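Local coordinates for sensory box/GGDEF family protein (Vibrio cholerae serotype O1, PDB 6EIB), which converts two molecules of GTP into the second messenger cyclic di-GMP through its magnesium-dependent GGEEF domain and takes part in biofilm formation, at residues Phe17-Ala20 and Phe21-Lys25. Numbering follows the deposited sequence.
Sequences FRAA and FARAK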
loop_
_atom_site.group_PDB
_atom_site.type_symbol
_atom_site.label_atom_id
_atom_site.label_comp_id
_atom_site.label_asym_id
_atom_site.label_seq_id
_atom_site.Cartn_x
_atom_site.Cartn_y
_atom_site.Cartn_z
ATOM N N PHE A 17 4.003 3.592 12.483
ATOM C CA PHE A 17 5.156 3.459 11.597
ATOM C C PHE A 17 6.433 3.987 12.287
ATOM O O PHE A 17 7.490 3.348 12.229
ATOM C CB PHE A 17 4.880 4.232 10.294
ATOM C CG PHE A 17 5.811 3.905 9.170
ATOM C CD1 PHE A 17 6.794 2.942 9.311
ATOM C CD2 PHE A 17 5.686 4.577 7.948
ATOM C CE1 PHE A 17 7.663 2.651 8.256
ATOM C CE2 PHE A 17 6.531 4.301 6.879
ATOM C CZ PHE A 17 7.524 3.359 7.022
ATOM N N ARG A 18 6.349 5.155 12.915
ATOM C CA ARG A 18 7.502 5.689 13.661
ATOM C C ARG A 18 7.931 4.778 14.830
ATOM O O ARG A 18 9.121 4.653 15.117
ATOM C CB ARG A 18 7.223 7.092 14.202
ATOM C CG ARG A 18 7.224 8.163 13.092
ATOM C CD ARG A 18 7.242 9.626 13.598
ATOM N NE ARG A 18 7.363 10.477 12.405
ATOM C CZ ARG A 18 8.510 10.722 11.783
ATOM N NH1 ARG A 18 9.647 10.224 12.266
ATOM N NH2 ARG A 18 8.520 11.466 10.671
ATOM N N ALA A 19 6.977 4.197 15.538
ATOM C CA ALA A 19 7.365 3.320 16.659
ATOM C C ALA A 19 8.010 2.049 16.097
ATOM O O ALA A 19 8.982 1.522 16.658
ATOM C CB ALA A 19 6.178 3.011 17.520
ATOM N N ALA A 20 7.459 1.563 14.988
ATOM C CA ALA A 20 7.994 0.385 14.288
ATOM C C ALA A 20 9.413 0.586 13.767
ATOM O O ALA A 20 10.242 -0.316 13.848
ATOM C CB ALA A 20 7.068 0.001 13.112
ATOM N N PHE A 21 9.701 1.783 13.258
ATOM C CA PHE A 21 11.033 2.127 12.785
ATOM C C PHE A 21 12.053 1.988 13.915
ATOM O O PHE A 21 13.123 1.357 13.752
ATOM C CB PHE A 21 10.984 3.573 12.243
ATOM C CG PHE A 21 12.272 4.078 11.633
ATOM C CD1 PHE A 21 13.300 4.555 12.442
ATOM C CD2 PHE A 21 12.418 4.152 10.252
ATOM C CE1 PHE A 21 14.476 5.033 11.908
ATOM C CE2 PHE A 21 13.582 4.649 9.704
ATOM C CZ PHE A 21 14.622 5.095 10.541
ATOM N N ALA A 22 11.741 2.579 15.061
ATOM C CA ALA A 22 12.667 2.552 16.200
ATOM C C ALA A 22 12.835 1.148 16.758
ATOM O O ALA A 22 13.924 0.739 17.177
ATOM C CB ALA A 22 12.181 3.494 17.278
ATOM N N ARG A 23 11.716 0.444 16.845
ATOM C CA ARG A 23 11.690 -0.955 17.305
ATOM C C ARG A 23 12.558 -1.808 16.330
ATOM O O ARG A 23 13.407 -2.605 16.740
ATOM C CB ARG A 23 10.216 -1.406 17.390
ATOM C CG ARG A 23 9.874 -2.617 18.210
ATOM C CD ARG A 23 8.423 -2.512 18.719
ATOM N NE ARG A 23 7.467 -2.352 17.620
ATOM C CZ ARG A 23 6.495 -1.440 17.578
ATOM N NH1 ARG A 23 6.319 -0.596 18.589
ATOM N NH2 ARG A 23 5.688 -1.381 16.523
ATOM N N ALA A 24 12.384 -1.581 15.029
ATOM C CA ALA A 24 13.122 -2.310 14.001
ATOM C C ALA A 24 14.629 -2.149 14.089
ATOM O O ALA A 24 15.369 -3.129 13.942
ATOM C CB ALA A 24 12.648 -1.847 12.600
ATOM N N LYS A 25 15.088 -0.921 14.308
ATOM C CA LYS A 25 16.518 -0.664 14.503
ATOM C C LYS A 25 17.011 -1.267 15.830
ATOM O O LYS A 25 18.082 -1.883 15.878
ATOM C CB LYS A 25 16.808 0.841 14.489
ATOM C CG LYS A 25 16.919 1.468 13.086
ATOM C CD LYS A 25 17.065 2.990 13.189
ATOM C CE LYS A 25 18.291 3.544 12.434
ATOM N NZ LYS A 25 18.250 3.176 11.009
#
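The guanidinium of R23 lies with one face turned to the preceding helical turn, where A19 O sits 3.9 Å above the plane of the R23 group, over its centre, and A20 N lies closer to the rim. The two terminal nitrogens rest over neighbouring residues: R23 NH1 is 3.8 Å from A19 CB and R23 NH2 3.7 Å from A20 CA. R23 CG is anti to the backbone N of R23 (chi1 -162°), and a bend at chi3 (57°) folds the chain back over A19 and A20.

The backbone carries the regular i to i+4 bonds of the helix. Beside the guanidinium, A19 O accepts R23 N at 2.9 Å; A20 O likewise takes A24 N and F17 O takes F21 N, whereas the bond from A22 N to R18 O is weak. A20 and A24 touch L31 of strand 31-38, consistent with a close approach of helix 10-27 to the sheet of the GGDEF domain, while F17 packs on I83 and V85, and F21 on L126 and I136.

A19 O thus has its hydrogen bond from R23 N, and the charge of R23 lies over the side of this carbonyl, which may add a modest favourable attraction; the main partner of that charge is E87, whose salt bridge with R23 NE ties this helix to strand 81-87.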